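Local coordinates for phosphate binding protein (Planctomyces limnophilus, PDB 4JWO) that probably binds phosphate as the PstS-family solute-binding component of a system that carries the ion across the cytoplasmic membrane, at residues 109-114 with 292-297; 226-231 with 251-256; 100-105 with 117-122. All blocks are in the same frame, centred on the assembly; numbering follows the deposited sequence.

Interaction 1: 109-114 with 292-297; sequences EIDVTG and KAKLKR
Asp-111, just ahead of strand 112-115, lies closest to Lys-294 in the irregular, helically wound loop 292-296, their CA atoms 6.6 Å apart and the CB of each directed at the other segment. Between them sits a salt-bridge network built round one carboxylate. Lys-294 bends at its second torsion (chi2 -81°) and then runs straight toward Asp-111, and the two side chains cross at about a right angle. Its NZ meets Asp-111 OD1 at 2.6 Å, almost in line with the C-O bond, while CE passes 3.8 Å from Ile-110 O. Arg-297 comes to the same carboxylate with the edge of its guanidinium, the two planes standing 84° apart. Its bonds are weak, consistent with the groups being turned so far: NH1 to Asp-111 OD1 at 3.0 Å, with an N-H...O angle of 138°, and NH2 to Asp-111 OD2 at 3.4 Å. OD1 therefore takes two cationic donors, and OD2 also accepts a bond from the backbone N of Ala-64, so the buried carboxylate is held at both oxygens. Two positive groups beside it would be expected to keep it ionised. The stronger polar partner of Arg-297 lies elsewhere, in the salt bridge from NE to Glu-299. Thus the start of helix 298-308, with Arg-297 at its N-cap position, is tied to the lead-in of strand 112-115, which pairs with strands 61-67 and 283-291, while Leu-295 packs on helix 326-340.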
loop_
_atom_site.group_PDB
_atom_site.type_symbol
_atom_site.label_atom_id
_atom_site.label_comp_id
_atom_site.label_asym_id
_atom_site.label_seq_id
_atom_site.Cartn_x
_atom_site.Cartn_y
_atom_site.Cartn_z
ATOM N N GLU A 109 8.159 -15.944 15.843
ATOM C CA GLU A 109 9.521 -15.430 15.801
ATOM C C GLU A 109 9.553 -13.902 15.747
ATOM O O GLU A 109 10.627 -13.299 15.714
ATOM C CB GLU A 109 10.276 -16.042 14.613
ATOM C CG GLU A 109 10.485 -17.554 14.740
ATOM C CD GLU A 109 10.750 -18.239 13.407
ATOM O OE1 GLU A 109 10.550 -17.598 12.348
ATOM O OE2 GLU A 109 11.140 -19.429 13.424
ATOM N N ILE A 110 8.370 -13.287 15.737
ATOM C CA ILE A 110 8.228 -11.826 15.752
ATOM C C ILE A 110 7.058 -11.380 16.650
ATOM O O ILE A 110 6.243 -12.202 17.066
ATOM C CB ILE A 110 8.027 -11.246 14.329
ATOM C CG1 ILE A 110 6.775 -11.832 13.676
ATOM C CG2 ILE A 110 9.260 -11.490 13.455
ATOM C CD1 ILE A 110 6.455 -11.224 12.320
ATOM N N ASP A 111 6.969 -10.080 16.925
ATOM C CA ASP A 111 5.935 -9.547 17.821
ATOM C C ASP A 111 4.792 -8.874 17.076
ATOM O O ASP A 111 3.637 -8.932 17.497
ATOM C CB ASP A 111 6.543 -8.520 18.774
ATOM C CG ASP A 111 7.650 -9.099 19.616
ATOM O OD1 ASP A 111 7.525 -10.266 20.034
ATOM O OD2 ASP A 111 8.648 -8.385 19.849
ATOM N N VAL A 112 5.134 -8.216 15.976
ATOM C CA VAL A 112 4.193 -7.398 15.217
ATOM C C VAL A 112 4.414 -7.634 13.735
ATOM O O VAL A 112 5.554 -7.686 13.285
ATOM C CB VAL A 112 4.422 -5.894 15.503
ATOM C CG1 VAL A 112 3.601 -5.029 14.562
ATOM C CG2 VAL A 112 4.091 -5.567 16.947
ATOM N N THR A 113 3.341 -7.782 12.965
ATOM C CA THR A 113 3.514 -7.935 11.528
ATOM C C THR A 113 2.593 -7.008 10.727
ATOM O O THR A 113 1.421 -6.823 11.068
ATOM C CB THR A 113 3.400 -9.419 11.092
ATOM O OG1 THR A 113 3.912 -9.571 9.763
ATOM C CG2 THR A 113 1.961 -9.911 11.165
ATOM N N GLY A 114 3.156 -6.407 9.685
ATOM C CA GLY A 114 2.430 -5.481 8.822
ATOM C C GLY A 114 1.893 -6.230 7.619
ATOM O O GLY A 114 2.604 -7.043 7.030
ATOM N N LYS A 292 -2.782 -10.865 21.653
ATOM C CA LYS A 292 -3.254 -10.473 22.971
ATOM C C LYS A 292 -2.162 -10.696 24.014
ATOM O O LYS A 292 -1.978 -9.882 24.920
ATOM C CB LYS A 292 -4.515 -11.270 23.322
ATOM C CG LYS A 292 -5.253 -10.808 24.559
ATOM C CD LYS A 292 -6.633 -11.465 24.621
ATOM C CE LYS A 292 -7.313 -11.244 25.965
ATOM N NZ LYS A 292 -7.659 -9.814 26.198
ATOM N N ALA A 293 -1.421 -11.791 23.871
ATOM C CA ALA A 293 -0.334 -12.091 24.794
ATOM C C ALA A 293 0.796 -11.063 24.717
ATOM O O ALA A 293 1.322 -10.640 25.746
ATOM C CB ALA A 293 0.197 -13.502 24.560
ATOM N N LYS A 294 1.171 -10.661 23.505
ATOM C CA LYS A 294 2.240 -9.677 23.334
ATOM C C LYS A 294 1.840 -8.322 23.900
ATOM O O LYS A 294 2.687 -7.556 24.351
ATOM C CB LYS A 294 2.622 -9.522 21.860
ATOM C CG LYS A 294 3.124 -10.783 21.177
ATOM C CD LYS A 294 4.579 -11.059 21.481
ATOM C CE LYS A 294 5.083 -12.241 20.666
ATOM N NZ LYS A 294 6.522 -12.511 20.937
ATOM N N LEU A 295 0.544 -8.028 23.863
ATOM C CA LEU A 295 0.025 -6.759 24.365
ATOM C C LEU A 295 0.123 -6.626 25.889
ATOM O O LEU A 295 -0.074 -5.538 26.434
ATOM C CB LEU A 295 -1.409 -6.534 23.876
ATOM C CG LEU A 295 -1.446 -6.029 22.433
ATOM C CD1 LEU A 295 -2.819 -6.202 21.811
ATOM C CD2 LEU A 295 -1.028 -4.570 22.389
ATOM N N LYS A 296 0.437 -7.728 26.569
ATOM C CA LYS A 296 0.702 -7.696 28.004
ATOM C C LYS A 296 2.037 -7.015 28.277
ATOM O O LYS A 296 2.262 -6.486 29.364
ATOM C CB LYS A 296 0.713 -9.110 28.597
ATOM C CG LYS A 296 -0.650 -9.774 28.678
ATOM C CD LYS A 296 -0.523 -11.201 29.197
ATOM C CE LYS A 296 -1.853 -11.933 29.152
ATOM N NZ LYS A 296 -2.804 -11.443 30.185
ATOM N N ARG A 297 2.927 -7.056 27.290
ATOM C CA ARG A 297 4.199 -6.347 27.365
ATOM C C ARG A 297 3.916 -4.878 27.088
ATOM O O ARG A 297 3.447 -4.531 26.006
ATOM C CB ARG A 297 5.194 -6.904 26.339
ATOM C CG ARG A 297 5.654 -8.337 26.611
ATOM C CD ARG A 297 6.350 -8.939 25.397
ATOM N NE ARG A 297 7.210 -7.969 24.728
ATOM C CZ ARG A 297 7.791 -8.169 23.549
ATOM N NH1 ARG A 297 7.611 -9.313 22.903
ATOM N NH2 ARG A 297 8.553 -7.222 23.016
#

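Interaction 2: 226-231 with 251-256; sequences ILVQGV and SKLKAV
Leu-253 reaches helix 224-233 with both methyls, one for each of two valines a turn apart. CD2 packs 3.7 Å from Val-231 CG1, and CD1 lies 4.1 Å from Val-228 CG1. Both valines have CG1 anti to the backbone N (chi1 168° in Val-228, 174° in Val-231), and these are the methyls that face the leucine. Leu-253 swings its CG beside its own backbone N, away from the carbonyl carbon, and so brings its branched end to the helix although its CB does not aim there; it crosses each valine at about a right angle. CD2 also comes within 4.0 Å of Val-228 O, against the helix backbone. Lys-252 borders the patch. Its chain starts straight and then bends at the third and fourth torsions, folding NZ back to 3.5 Å from Val-228 CG1. The ammonium reaches Gln-229 through one water, which accepts from Lys-252 NZ at 2.8 Å and donates to Gln-229 OE1 over a short 2.5 Å, a polar bridge beside the buried hydrocarbon. Phe-241 of strand 237-242 touches both Val-228 and Leu-253 and thereby adds to the apolar cluster, with Phe-246 of helix 243-247 also against Leu-253. Helix 224-233 thus packs on the sheet, Val-231 resting on Val-147 of strand 134-148, the strand with which 254-259 pairs antiparallel.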
loop_
_atom_site.group_PDB
_atom_site.type_symbol
_atom_site.label_atom_id
_atom_site.label_comp_id
_atom_site.label_asym_id
_atom_site.label_seq_id
_atom_site.Cartn_x
_atom_site.Cartn_y
_atom_site.Cartn_z
ATOM N N ILE A 226 10.010 13.162 -10.391
ATOM C CA ILE A 226 10.590 12.941 -11.712
ATOM C C ILE A 226 9.603 12.196 -12.611
ATOM O O ILE A 226 9.493 12.496 -13.802
ATOM C CB ILE A 226 11.946 12.190 -11.601
ATOM C CG1 ILE A 226 12.977 13.116 -10.956
ATOM C CG2 ILE A 226 12.425 11.703 -12.974
ATOM C CD1 ILE A 226 14.333 12.484 -10.763
ATOM N N LEU A 227 8.887 11.225 -12.047
ATOM C CA LEU A 227 7.858 10.513 -12.811
ATOM C C LEU A 227 6.736 11.460 -13.236
ATOM O O LEU A 227 6.266 11.395 -14.376
ATOM C CB LEU A 227 7.282 9.347 -12.009
ATOM C CG LEU A 227 8.285 8.291 -11.541
ATOM C CD1 LEU A 227 7.533 7.218 -10.757
ATOM C CD2 LEU A 227 9.030 7.676 -12.735
ATOM N N VAL A 228 6.300 12.324 -12.321
ATOM C CA VAL A 228 5.295 13.338 -12.646
ATOM C C VAL A 228 5.738 14.152 -13.851
ATOM O O VAL A 228 4.970 14.320 -14.804
ATOM C CB VAL A 228 5.014 14.277 -11.436
ATOM C CG1 VAL A 228 4.204 15.506 -11.854
ATOM C CG2 VAL A 228 4.303 13.508 -10.331
ATOM N N GLN A 229 6.976 14.655 -13.823
ATOM C CA GLN A 229 7.492 15.481 -14.909
ATOM C C GLN A 229 7.557 14.692 -16.215
ATOM O O GLN A 229 7.312 15.230 -17.290
ATOM C CB GLN A 229 8.876 16.048 -14.555
ATOM C CG GLN A 229 9.387 17.081 -15.537
ATOM C CD GLN A 229 8.541 18.339 -15.534
ATOM O OE1 GLN A 229 8.089 18.799 -14.479
ATOM N NE2 GLN A 229 8.312 18.897 -16.715
ATOM N N GLY A 230 7.878 13.404 -16.109
ATOM C CA GLY A 230 7.912 12.528 -17.265
ATOM C C GLY A 230 6.564 12.446 -17.949
ATOM O O GLY A 230 6.457 12.561 -19.172
ATOM N N VAL A 231 5.518 12.246 -17.153
ATOM C CA VAL A 231 4.166 12.206 -17.691
ATOM C C VAL A 231 3.755 13.552 -18.280
ATOM O O VAL A 231 3.155 13.609 -19.356
ATOM C CB VAL A 231 3.168 11.732 -16.617
ATOM C CG1 VAL A 231 1.730 11.829 -17.138
ATOM C CG2 VAL A 231 3.523 10.307 -16.202
ATOM N N SER A 251 -3.512 19.483 -11.426
ATOM C CA SER A 251 -3.728 20.400 -12.540
ATOM C C SER A 251 -2.846 20.095 -13.755
ATOM O O SER A 251 -3.050 20.661 -14.828
ATOM C CB SER A 251 -3.503 21.841 -12.085
ATOM O OG SER A 251 -2.118 22.096 -11.941
ATOM N N LYS A 252 -1.870 19.203 -13.587
ATOM C CA LYS A 252 -0.906 18.899 -14.648
ATOM C C LYS A 252 -0.969 17.451 -15.123
ATOM O O LYS A 252 -0.289 17.078 -16.077
ATOM C CB LYS A 252 0.517 19.204 -14.168
ATOM C CG LYS A 252 0.711 20.640 -13.703
ATOM C CD LYS A 252 2.127 20.882 -13.192
ATOM C CE LYS A 252 2.490 19.923 -12.077
ATOM N NZ LYS A 252 3.472 18.911 -12.533
ATOM N N LEU A 253 -1.780 16.648 -14.441
ATOM C CA LEU A 253 -1.901 15.222 -14.721
ATOM C C LEU A 253 -3.365 14.838 -14.895
ATOM O O LEU A 253 -4.255 15.506 -14.381
ATOM C CB LEU A 253 -1.339 14.410 -13.551
ATOM C CG LEU A 253 0.129 14.597 -13.173
ATOM C CD1 LEU A 253 0.365 13.957 -11.805
ATOM C CD2 LEU A 253 1.028 13.953 -14.226
ATOM N N LYS A 254 -3.610 13.739 -15.596
ATOM C CA LYS A 254 -4.957 13.192 -15.690
ATOM C C LYS A 254 -4.950 11.812 -15.032
ATOM O O LYS A 254 -4.207 10.926 -15.444
ATOM C CB LYS A 254 -5.393 13.114 -17.165
ATOM C CG LYS A 254 -6.744 12.443 -17.380
ATOM C CD LYS A 254 -7.178 12.530 -18.851
ATOM C CE LYS A 254 -7.485 13.956 -19.262
ATOM N NZ LYS A 254 -7.926 14.042 -20.691
ATOM N N ALA A 255 -5.756 11.629 -13.987
ATOM C CA ALA A 255 -5.840 10.320 -13.363
ATOM C C ALA A 255 -6.768 9.443 -14.188
ATOM O O ALA A 255 -7.889 9.843 -14.528
ATOM C CB ALA A 255 -6.340 10.415 -11.919
ATOM N N VAL A 256 -6.292 8.250 -14.512
ATOM C CA VAL A 256 -7.093 7.277 -15.243
ATOM C C VAL A 256 -8.162 6.688 -14.328
ATOM O O VAL A 256 -7.891 6.319 -13.182
ATOM C CB VAL A 256 -6.191 6.156 -15.801
ATOM C CG1 VAL A 256 -7.014 5.043 -16.440
ATOM C CG2 VAL A 256 -5.194 6.751 -16.802
HETATM O O HOH W 1 6.267 18.435 -12.774
#

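Interaction 3: 100-105 with 117-122; sequences GGFKKF and RPITEK
Phe-102 points from helix 98-106 straight at the turn that leads into helix 121-129, and Ile-119 lies over one face of its ring. This is the tight half of the contact. Ile-119 CG1 lies 4.1 Å from the centroid of the Phe-102 ring, 27° off the normal, in a CH-pi contact, and its CB comes to 3.6 Å from Phe-102 CZ; the two side chains cross at about a right angle. With CG1 anti to the backbone N, CD1 is carried on to 4.0 Å from Phe-102 CE1. On the same side of the ring plane, but out beyond CD2 and CE2, Arg-117 makes a thinner contact. Its guanidinium lies nearly parallel to the ring, 12° between the planes, but displaced, so that NH1 approaches obliquely, 3.6 Å from Phe-102 CE2. Arg-117 takes the less common first torsion, CG between the backbone N and the carbonyl carbon (chi1 53°), then runs extended from CG to NE. Its polar end is engaged beyond the phenylalanine: NH1 donates to Pro-118 O at 3.0 Å from above the carbonyl plane, and NH2 makes a salt bridge with Glu-123, which together fix its rotation. Glu-121 and Lys-122 are solvent-exposed. Thr-120 N-caps helix 121-129 through its OG1, and Ile-119 packs on Ala-124 and Cys-127 of that helix. Helix 98-106 links strands 89-93 and 112-115, both parallel to 61-67, in a beta-alpha-beta crossover. Phe-102 rests on Thr-113 and Ala-115 of strand 112-115 and meets Tyr-289 of strand 283-291 edge-to-face.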
loop_
_atom_site.group_PDB
_atom_site.type_symbol
_atom_site.label_atom_id
_atom_site.label_comp_id
_atom_site.label_asym_id
_atom_site.label_seq_id
_atom_site.Cartn_x
_atom_site.Cartn_y
_atom_site.Cartn_z
ATOM N N GLY A 100 5.235 -13.655 4.121
ATOM C CA GLY A 100 6.470 -13.974 4.813
ATOM C C GLY A 100 6.398 -13.535 6.261
ATOM O O GLY A 100 6.835 -14.247 7.154
ATOM N N GLY A 101 5.831 -12.352 6.491
ATOM C CA GLY A 101 5.649 -11.853 7.841
ATOM C C GLY A 101 4.687 -12.707 8.653
ATOM O O GLY A 101 4.919 -12.976 9.826
ATOM N N PHE A 102 3.586 -13.116 8.033
ATOM C CA PHE A 102 2.642 -13.995 8.713
ATOM C C PHE A 102 3.267 -15.357 9.026
ATOM O O PHE A 102 2.916 -15.992 10.023
ATOM C CB PHE A 102 1.361 -14.176 7.890
ATOM C CG PHE A 102 0.317 -13.114 8.133
ATOM C CD1 PHE A 102 -0.184 -12.882 9.408
ATOM C CD2 PHE A 102 -0.190 -12.379 7.078
ATOM C CE1 PHE A 102 -1.165 -11.910 9.620
ATOM C CE2 PHE A 102 -1.171 -11.406 7.286
ATOM C CZ PHE A 102 -1.651 -11.178 8.558
ATOM N N LYS A 103 4.187 -15.810 8.172
ATOM C CA LYS A 103 4.859 -17.096 8.378
ATOM C C LYS A 103 5.711 -17.061 9.638
ATOM O O LYS A 103 5.764 -18.030 10.391
ATOM C CB LYS A 103 5.732 -17.466 7.170
ATOM C CG LYS A 103 4.980 -18.056 5.974
ATOM C CD LYS A 103 5.909 -18.263 4.775
ATOM C CE LYS A 103 5.224 -19.035 3.647
ATOM N NZ LYS A 103 6.144 -19.252 2.482
ATOM N N LYS A 104 6.392 -15.940 9.853
ATOM C CA LYS A 104 7.183 -15.747 11.060
ATOM C C LYS A 104 6.291 -15.477 12.261
ATOM O O LYS A 104 6.629 -15.820 13.388
ATOM C CB LYS A 104 8.183 -14.604 10.876
ATOM C CG LYS A 104 9.186 -14.823 9.755
ATOM C CD LYS A 104 10.499 -14.110 10.055
ATOM C CE LYS A 104 11.478 -14.215 8.896
ATOM N NZ LYS A 104 12.793 -13.588 9.220
ATOM N N PHE A 105 5.153 -14.845 12.004
ATOM C CA PHE A 105 4.150 -14.573 13.023
ATOM C C PHE A 105 3.620 -15.888 13.570
ATOM O O PHE A 105 3.534 -16.080 14.778
ATOM C CB PHE A 105 3.012 -13.778 12.385
ATOM C CG PHE A 105 2.047 -13.164 13.369
ATOM C CD1 PHE A 105 2.430 -12.098 14.169
ATOM C CD2 PHE A 105 0.743 -13.628 13.461
ATOM C CE1 PHE A 105 1.530 -11.512 15.053
ATOM C CE2 PHE A 105 -0.164 -13.046 14.343
ATOM C CZ PHE A 105 0.231 -11.985 15.140
ATOM N N ARG A 117 -2.896 -6.913 3.246
ATOM C CA ARG A 117 -4.202 -7.534 3.078
ATOM C C ARG A 117 -4.550 -8.147 4.413
ATOM O O ARG A 117 -3.657 -8.402 5.220
ATOM C CB ARG A 117 -4.136 -8.639 2.024
ATOM C CG ARG A 117 -3.039 -9.651 2.291
ATOM C CD ARG A 117 -3.369 -11.025 1.747
ATOM N NE ARG A 117 -2.237 -11.940 1.906
ATOM C CZ ARG A 117 -1.935 -12.565 3.039
ATOM N NH1 ARG A 117 -2.690 -12.380 4.114
ATOM N NH2 ARG A 117 -0.879 -13.374 3.098
ATOM N N PRO A 118 -5.839 -8.405 4.655
ATOM C CA PRO A 118 -6.194 -9.086 5.901
ATOM C C PRO A 118 -5.580 -10.483 5.961
ATOM O O PRO A 118 -5.333 -11.104 4.921
ATOM C CB PRO A 118 -7.715 -9.192 5.815
ATOM C CG PRO A 118 -8.125 -8.104 4.884
ATOM C CD PRO A 118 -7.030 -8.039 3.868
ATOM N N ILE A 119 -5.331 -10.962 7.175
ATOM C CA ILE A 119 -4.947 -12.346 7.408
ATOM C C ILE A 119 -5.903 -13.298 6.684
ATOM O O ILE A 119 -7.113 -13.069 6.664
ATOM C CB ILE A 119 -4.913 -12.632 8.929
ATOM C CG1 ILE A 119 -4.273 -13.984 9.234
ATOM C CG2 ILE A 119 -6.310 -12.515 9.565
ATOM C CD1 ILE A 119 -4.164 -14.243 10.713
ATOM N N THR A 120 -5.362 -14.346 6.065
ATOM C CA THR A 120 -6.203 -15.307 5.346
ATOM C C THR A 120 -6.862 -16.292 6.302
ATOM O O THR A 120 -6.450 -16.423 7.453
ATOM C CB THR A 120 -5.414 -16.111 4.290
ATOM O OG1 THR A 120 -4.499 -16.992 4.951
ATOM C CG2 THR A 120 -4.657 -15.184 3.352
ATOM N N GLU A 121 -7.892 -16.981 5.815
ATOM C CA GLU A 121 -8.531 -18.035 6.588
ATOM C C GLU A 121 -7.510 -19.086 6.982
ATOM O O GLU A 121 -7.528 -19.572 8.108
ATOM C CB GLU A 121 -9.656 -18.694 5.794
ATOM C CG GLU A 121 -10.949 -17.904 5.761
ATOM C CD GLU A 121 -12.118 -18.750 5.297
ATOM O OE1 GLU A 121 -13.133 -18.169 4.854
ATOM O OE2 GLU A 121 -12.023 -19.996 5.380
ATOM N N LYS A 122 -6.617 -19.434 6.058
ATOM C CA LYS A 122 -5.610 -20.456 6.344
ATOM C C LYS A 122 -4.612 -19.956 7.379
ATOM O O LYS A 122 -4.265 -20.680 8.307
ATOM C CB LYS A 122 -4.879 -20.925 5.077
ATOM C CG LYS A 122 -3.882 -22.054 5.343
ATOM C CD LYS A 122 -3.180 -22.541 4.078
ATOM C CE LYS A 122 -2.187 -23.657 4.407
ATOM N NZ LYS A 122 -1.439 -24.149 3.215
#

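Overall arrangement
Interactions 1 and 3 share one side of the molecule, their centres about 14 Å apart, and meet directly: Thr-113 packs on Phe-105, and Lys-104 O probably accepts a hydrogen bond from Glu-109 N. Strand 112-115 follows helix 98-106 and precedes helix 121-129, so the two contacts interlock along the chain. Interaction 2 lies across the chain's centre, about 41 Å from the centre of interaction 1, yet both reach the same extended sheet. Chemistry follows place: 226-231 with 251-256 is a buried aliphatic contact with a water bridge beside it, 100-105 with 117-122 a partly buried aromatic one, and 109-114 with 292-297 a partly buried ionic cluster.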